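Local coordinates for protein response regulator aspartate phosphatase I (Bacillus subtilis subsp. subtilis, PDB 4I1A) that dephosphorylates the sporulation phosphotransferase Spo0F, regulating sporulation, and activates expression, excision and transfer of the mobile element ICEBs1 by inactivating its repressor, at residues E177-A180 with V181-V184; E252-K256 with S257-F261. All coordinates share one frame; numbering follows the deposited sequence.

Interaction 1. Residues E177-A180 with V181-V184; sequences EEYA and VQTV
Tyr-179 and Gln-182 meet because each side chain sets CG anti to its own carbonyl carbon (chi1 -68° in Tyr-179), and because the glutamine then bends at chi2 (81°) to turn back towards the residue before the helix. The amide carbon CD of Gln-182 reaches the edge of the tyrosine ring, 3.5 Å from CD1 and close to the ring plane. Ring and amide planes stand 66° apart, so the two groups do not stack; the amide meets the ring at its edge.

The backbone supplies the firmer part of the contact. Tyr-179 is the N-cap of helix 180-196, and its carbonyl begins the helical ladder: Thr-183 N donates to Tyr-179 O at 3.0 Å. One residue on, Val-184 N gives a straighter bond to Ala-180 O at 2.8 Å. The hydroxyl of Thr-183, held beside its own backbone N, adds a weak, long bond from OG1 to Tyr-179 O at 3.5 Å. CG2 of Val-184 packs against Ala-180 O at 3.4 Å.

This first turn is wedged between neighbours in the tetratricopeptide repeat array. Thr-183 rests on Leu-170 and Phe-173 of helix 159-173, while Ala-180 and Val-184 touch Ile-213 of helix 200-215. The example illustrates how a helix start can be secured: Thr-183 gives the N-cap carbonyl both an amide bond and a weak hydroxyl bond, so a single residue ties the cap to the first turn as it also packs on the preceding helix.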
ATOM      1  N   GLU A 177      23.208 -10.973  -8.396  1.00126.78           N
ATOM      2  CA  GLU A 177      22.058 -11.652  -8.987  1.00121.47           C
ATOM      3  C   GLU A 177      21.425 -12.722  -8.090  1.00111.37           C
ATOM      4  O   GLU A 177      20.385 -13.285  -8.433  1.00103.47           O
ATOM      5  CB  GLU A 177      22.432 -12.251 -10.349  1.00127.80           C
ATOM      6  CG  GLU A 177      23.686 -13.125 -10.344  1.00134.80           C
ATOM      7  CD  GLU A 177      24.951 -12.361 -10.718  1.00138.14           C
ATOM      8  OE1 GLU A 177      25.907 -12.998 -11.220  1.00139.03           O
ATOM      9  OE2 GLU A 177      24.995 -11.129 -10.512  1.00134.12           O
ATOM     10  N   GLU A 178      22.048 -12.996  -6.947  1.00109.06           N
ATOM     11  CA  GLU A 178      21.494 -13.939  -5.983  1.00107.45           C
ATOM     12  C   GLU A 178      20.481 -13.249  -5.074  1.00100.15           C
ATOM     13  O   GLU A 178      19.839 -13.892  -4.242  1.00 98.45           O
ATOM     14  CB  GLU A 178      22.599 -14.543  -5.115  1.00112.65           C
ATOM     15  CG  GLU A 178      23.871 -14.891  -5.861  1.00127.64           C
ATOM     16  CD  GLU A 178      24.868 -13.748  -5.875  1.00135.67           C
ATOM     17  OE1 GLU A 178      25.792 -13.751  -5.032  1.00136.81           O
ATOM     18  OE2 GLU A 178      24.731 -12.848  -6.730  1.00138.88           O
ATOM     19  N   TYR A 179      20.345 -11.936  -5.224  1.00 88.74           N
ATOM     20  CA  TYR A 179      19.528 -11.169  -4.293  1.00 85.73           C
ATOM     21  C   TYR A 179      18.282 -10.521  -4.908  1.00 79.37           C
ATOM     22  O   TYR A 179      17.837  -9.471  -4.447  1.00 78.56           O
ATOM     23  CB  TYR A 179      20.390 -10.143  -3.547  1.00 88.71           C
ATOM     24  CG  TYR A 179      21.376 -10.788  -2.599  1.00101.65           C
ATOM     25  CD1 TYR A 179      21.014 -11.096  -1.291  1.00106.90           C
ATOM     26  CD2 TYR A 179      22.664 -11.114  -3.017  1.00107.34           C
ATOM     27  CE1 TYR A 179      21.916 -11.698  -0.423  1.00112.86           C
ATOM     28  CE2 TYR A 179      23.569 -11.710  -2.158  1.00108.43           C
ATOM     29  CZ  TYR A 179      23.191 -12.001  -0.864  1.00112.83           C
ATOM     30  OH  TYR A 179      24.087 -12.597  -0.008  1.00117.34           O
ATOM     31  N   ALA A 180      17.718 -11.171  -5.925  1.00 82.54           N
ATOM     32  CA  ALA A 180      16.488 -10.717  -6.581  1.00 82.86           C
ATOM     33  C   ALA A 180      15.398 -10.248  -5.601  1.00 79.57           C
ATOM     34  O   ALA A 180      14.861  -9.153  -5.744  1.00 76.24           O
ATOM     35  CB  ALA A 180      15.943 -11.810  -7.508  1.00 75.15           C
ATOM     36  N   VAL A 181      15.096 -11.079  -4.606  1.00 79.16           N
ATOM     37  CA  VAL A 181      14.113 -10.759  -3.576  1.00 72.70           C
ATOM     38  C   VAL A 181      14.379  -9.411  -2.907  1.00 73.59           C
ATOM     39  O   VAL A 181      13.470  -8.581  -2.774  1.00 68.73           O
ATOM     40  CB  VAL A 181      14.054 -11.863  -2.494  1.00 66.30           C
ATOM     41  CG1 VAL A 181      13.155 -11.441  -1.337  1.00 66.43           C
ATOM     42  CG2 VAL A 181      13.568 -13.172  -3.100  1.00 75.49           C
ATOM     43  N   GLN A 182      15.622  -9.191  -2.486  1.00 70.92           N
ATOM     44  CA  GLN A 182      15.984  -7.936  -1.830  1.00 72.49           C
ATOM     45  C   GLN A 182      15.844  -6.764  -2.796  1.00 74.12           C
ATOM     46  O   GLN A 182      15.407  -5.673  -2.415  1.00 77.35           O
ATOM     47  CB  GLN A 182      17.406  -7.997  -1.258  1.00 79.50           C
ATOM     48  CG  GLN A 182      17.562  -8.919  -0.057  1.00 80.98           C
ATOM     49  CD  GLN A 182      17.695 -10.378  -0.456  1.00 90.39           C
ATOM     50  OE1 GLN A 182      17.899 -10.701  -1.629  1.00 80.57           O
ATOM     51  NE2 GLN A 182      17.583 -11.268   0.523  1.00100.36           N
ATOM     52  N   THR A 183      16.209  -7.007  -4.051  1.00 78.36           N
ATOM     53  CA  THR A 183      16.091  -6.006  -5.105  1.00 76.11           C
ATOM     54  C   THR A 183      14.645  -5.578  -5.312  1.00 74.33           C
ATOM     55  O   THR A 183      14.339  -4.382  -5.302  1.00 75.20           O
ATOM     56  CB  THR A 183      16.674  -6.521  -6.430  1.00 75.93           C
ATOM     57  OG1 THR A 183      18.099  -6.564  -6.323  1.00 82.50           O
ATOM     58  CG2 THR A 183      16.291  -5.606  -7.579  1.00 76.14           C
ATOM     59  N   VAL A 184      13.761  -6.559  -5.479  1.00 71.30           N
ATOM     60  CA  VAL A 184      12.334  -6.292  -5.639  1.00 67.02           C
ATOM     61  C   VAL A 184      11.771  -5.506  -4.457  1.00 64.28           C
ATOM     62  O   VAL A 184      11.048  -4.524  -4.643  1.00 71.49           O
ATOM     63  CB  VAL A 184      11.530  -7.593  -5.800  1.00 65.86           C
ATOM     64  CG1 VAL A 184      10.033  -7.307  -5.702  1.00 61.03           C
ATOM     65  CG2 VAL A 184      11.864  -8.262  -7.118  1.00 66.67           C
TER

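Interaction 2. Residues E252-K256 with S257-F261; sequences EIFEK and SKHSF
The ring of Phe-254 carries Phe-261 CB over one face, 3.5 Å above the plane and offset towards the rim, in a CH-pi contact. That same CB lies at the edge of the His-259 imidazole, in its plane. Together Phe-254, His-259 and Phe-261 form an aromatic cluster at the turn between two consecutive helices of the tetratricopeptide repeat domain, where helix 240-257 gives way to helix 261-275. The rings of Phe-254 and Phe-261 cross at 47°, with CZ of Phe-254 4.0 Å from CD2 of Phe-261. His-259 and Phe-254 run side by side, their planes 27° apart but slid so far that the rings barely overlap; the approach is instead from His-259 CB to Phe-254 CD1, at 4.1 Å. The His-259 imidazole also meets the ring of His-221.

Phe-254 also touches Ala-224 of helix 220-236 and Leu-262 and Thr-265 of helix 261-275. Replacing Phe-254 with an alanine would probably leave Phe-261 CB without its aromatic face and open a gap between the end of one helix and the start of the next.

Backbone bonds close helix 240-257 beside the cluster. Ser-257 N donates to Ile-253 O at 3.1 Å, a regular helical bond. Lys-258 then turns to positive phi, and Phe-254 O receives two weak bonds, from Lys-258 N and, at 3.5 Å, from His-259 N.

A chi1 of -172° in His-259 swings the imidazole towards the incoming helix, and ND1 caps it: Phe-261 N donates to His-259 ND1 at 3.1 Å, almost straight along N-H yet tilted from the imidazole plane.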
ATOM      1  N   GLU A 252      -5.317 -14.607  -9.554  1.00 68.55           N
ATOM      2  CA  GLU A 252      -5.129 -16.022  -9.881  1.00 83.88           C
ATOM      3  C   GLU A 252      -4.161 -16.679  -8.915  1.00 86.69           C
ATOM      4  O   GLU A 252      -4.366 -17.816  -8.485  1.00 93.30           O
ATOM      5  CB  GLU A 252      -4.561 -16.192 -11.296  1.00103.56           C
ATOM      6  CG  GLU A 252      -5.463 -15.758 -12.439  1.00113.03           C
ATOM      7  CD  GLU A 252      -4.746 -15.814 -13.786  1.00120.25           C
ATOM      8  OE1 GLU A 252      -5.161 -15.083 -14.712  1.00121.69           O
ATOM      9  OE2 GLU A 252      -3.769 -16.588 -13.911  1.00117.29           O
ATOM     10  N   ILE A 253      -3.093 -15.956  -8.599  1.00 84.88           N
ATOM     11  CA  ILE A 253      -2.032 -16.465  -7.737  1.00 79.44           C
ATOM     12  C   ILE A 253      -2.451 -16.447  -6.267  1.00 70.96           C
ATOM     13  O   ILE A 253      -2.282 -17.434  -5.551  1.00 72.67           O
ATOM     14  CB  ILE A 253      -0.730 -15.654  -7.942  1.00 71.06           C
ATOM     15  CG1 ILE A 253      -0.146 -15.948  -9.326  1.00 71.14           C
ATOM     16  CG2 ILE A 253       0.291 -15.959  -6.850  1.00 68.72           C
ATOM     17  CD1 ILE A 253       0.805 -14.876  -9.833  1.00 70.89           C
ATOM     18  N   PHE A 254      -3.016 -15.326  -5.834  1.00 63.14           N
ATOM     19  CA  PHE A 254      -3.434 -15.147  -4.445  1.00 66.62           C
ATOM     20  C   PHE A 254      -4.547 -16.110  -4.031  1.00 74.20           C
ATOM     21  O   PHE A 254      -4.584 -16.556  -2.880  1.00 73.10           O
ATOM     22  CB  PHE A 254      -3.896 -13.703  -4.196  1.00 63.17           C
ATOM     23  CG  PHE A 254      -2.776 -12.701  -4.124  1.00 60.13           C
ATOM     24  CD1 PHE A 254      -1.498 -13.078  -3.707  1.00 53.25           C
ATOM     25  CD2 PHE A 254      -3.002 -11.377  -4.470  1.00 52.56           C
ATOM     26  CE1 PHE A 254      -0.468 -12.144  -3.633  1.00 58.95           C
ATOM     27  CE2 PHE A 254      -1.981 -10.440  -4.399  1.00 60.87           C
ATOM     28  CZ  PHE A 254      -0.713 -10.818  -3.981  1.00 58.33           C
ATOM     29  N   GLU A 255      -5.454 -16.412  -4.961  1.00 76.24           N
ATOM     30  CA  GLU A 255      -6.582 -17.299  -4.670  1.00 79.72           C
ATOM     31  C   GLU A 255      -6.084 -18.710  -4.369  1.00 81.13           C
ATOM     32  O   GLU A 255      -6.607 -19.387  -3.482  1.00 87.00           O
ATOM     33  CB  GLU A 255      -7.609 -17.295  -5.816  1.00 84.23           C
ATOM     34  CG  GLU A 255      -9.071 -17.478  -5.356  1.00 96.62           C
ATOM     35  CD  GLU A 255     -10.037 -16.448  -5.959  1.00103.05           C
ATOM     36  OE1 GLU A 255     -10.996 -16.037  -5.264  1.00100.56           O
ATOM     37  OE2 GLU A 255      -9.846 -16.057  -7.130  1.00106.85           O
ATOM     38  N   LYS A 256      -5.052 -19.136  -5.089  1.00 79.45           N
ATOM     39  CA  LYS A 256      -4.423 -20.424  -4.838  1.00 81.29           C
ATOM     40  C   LYS A 256      -3.730 -20.425  -3.480  1.00 90.74           C
ATOM     41  O   LYS A 256      -3.954 -21.310  -2.658  1.00 96.92           O
ATOM     42  CB  LYS A 256      -3.399 -20.740  -5.929  1.00 88.88           C
ATOM     43  CG  LYS A 256      -3.978 -20.925  -7.326  1.00 96.27           C
ATOM     44  CD  LYS A 256      -2.854 -21.173  -8.334  1.00107.87           C
ATOM     45  CE  LYS A 256      -3.390 -21.570  -9.706  1.00112.86           C
ATOM     46  NZ  LYS A 256      -2.284 -21.841 -10.674  1.00117.64           N
ATOM     47  N   SER A 257      -2.889 -19.423  -3.252  1.00 95.15           N
ATOM     48  CA  SER A 257      -2.065 -19.353  -2.046  1.00101.45           C
ATOM     49  C   SER A 257      -2.840 -18.966  -0.785  1.00 95.24           C
ATOM     50  O   SER A 257      -2.353 -19.164   0.327  1.00 91.14           O
ATOM     51  CB  SER A 257      -0.912 -18.370  -2.260  1.00110.68           C
ATOM     52  OG  SER A 257      -0.163 -18.195  -1.070  1.00121.97           O
ATOM     53  N   LYS A 258      -4.040 -18.417  -0.971  1.00 91.64           N
ATOM     54  CA  LYS A 258      -4.860 -17.901   0.128  1.00 89.02           C
ATOM     55  C   LYS A 258      -4.126 -16.836   0.943  1.00 84.42           C
ATOM     56  O   LYS A 258      -4.333 -16.719   2.152  1.00 90.20           O
ATOM     57  CB  LYS A 258      -5.344 -19.022   1.063  1.00 94.72           C
ATOM     58  CG  LYS A 258      -6.036 -20.201   0.392  1.00101.93           C
ATOM     59  CD  LYS A 258      -6.131 -21.379   1.373  1.00112.71           C
ATOM     60  CE  LYS A 258      -6.641 -22.653   0.708  1.00112.88           C
ATOM     61  NZ  LYS A 258      -6.732 -23.797   1.666  1.00115.39           N
ATOM     62  N   HIS A 259      -3.263 -16.067   0.286  1.00 77.83           N
ATOM     63  CA  HIS A 259      -2.540 -15.000   0.967  1.00 72.60           C
ATOM     64  C   HIS A 259      -3.482 -13.860   1.341  1.00 62.57           C
ATOM     65  O   HIS A 259      -4.499 -13.665   0.698  1.00 64.27           O
ATOM     66  CB  HIS A 259      -1.395 -14.469   0.102  1.00 77.37           C
ATOM     67  CG  HIS A 259      -0.497 -13.515   0.818  1.00 75.31           C
ATOM     68  ND1 HIS A 259      -0.656 -12.146   0.751  1.00 62.20           N
ATOM     69  CD2 HIS A 259       0.562 -13.730   1.644  1.00 76.63           C
ATOM     70  CE1 HIS A 259       0.274 -11.561   1.498  1.00 70.26           C
ATOM     71  NE2 HIS A 259       1.019 -12.502   2.042  1.00 80.48           N
ATOM     72  N   SER A 260      -3.133 -13.103   2.378  1.00 71.08           N
ATOM     73  CA  SER A 260      -4.005 -12.039   2.871  1.00 76.18           C
ATOM     74  C   SER A 260      -4.310 -10.951   1.831  1.00 66.89           C
ATOM     75  O   SER A 260      -5.378 -10.344   1.873  1.00 73.69           O
ATOM     76  CB  SER A 260      -3.441 -11.423   4.154  1.00 80.22           C
ATOM     77  OG  SER A 260      -2.172 -10.850   3.925  1.00 87.87           O
ATOM     78  N   PHE A 261      -3.387 -10.728   0.893  1.00 64.55           N
ATOM     79  CA  PHE A 261      -3.559  -9.726  -0.168  1.00 61.75           C
ATOM     80  C   PHE A 261      -4.729 -10.039  -1.098  1.00 60.97           C
ATOM     81  O   PHE A 261      -5.067  -9.243  -1.974  1.00 60.23           O
ATOM     82  CB  PHE A 261      -2.285  -9.583  -1.007  1.00 61.16           C
ATOM     83  CG  PHE A 261      -1.208  -8.752  -0.358  1.00 68.48           C
ATOM     84  CD1 PHE A 261      -1.528  -7.616   0.374  1.00 71.42           C
ATOM     85  CD2 PHE A 261       0.133  -9.099  -0.500  1.00 75.32           C
ATOM     86  CE1 PHE A 261      -0.532  -6.848   0.966  1.00 74.35           C
ATOM     87  CE2 PHE A 261       1.131  -8.347   0.087  1.00 76.36           C
ATOM     88  CZ  PHE A 261       0.802  -7.217   0.824  1.00 78.85           C
TER

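Interactions 1 and 2 come in series along the chain, both at connections between consecutive helices of the all-helical tetratricopeptide repeat domain. Their centres lie 22 Å apart and their nearest atoms about 11 Å, so they do not touch. Interaction 1 starts helix 180-196; interaction 2 ends helix 240-257 and leads into helix 261-275. Helices 200-215 and 220-236 come between them in sequence, and each reaches one site: the first packs on residues of 181-184, the second on Phe-254 and Phe-261. The pair thus samples two ways of setting helix ends in one repeat array, the stacking of such helices being what builds the superhelical scaffold of tetratricopeptide repeats.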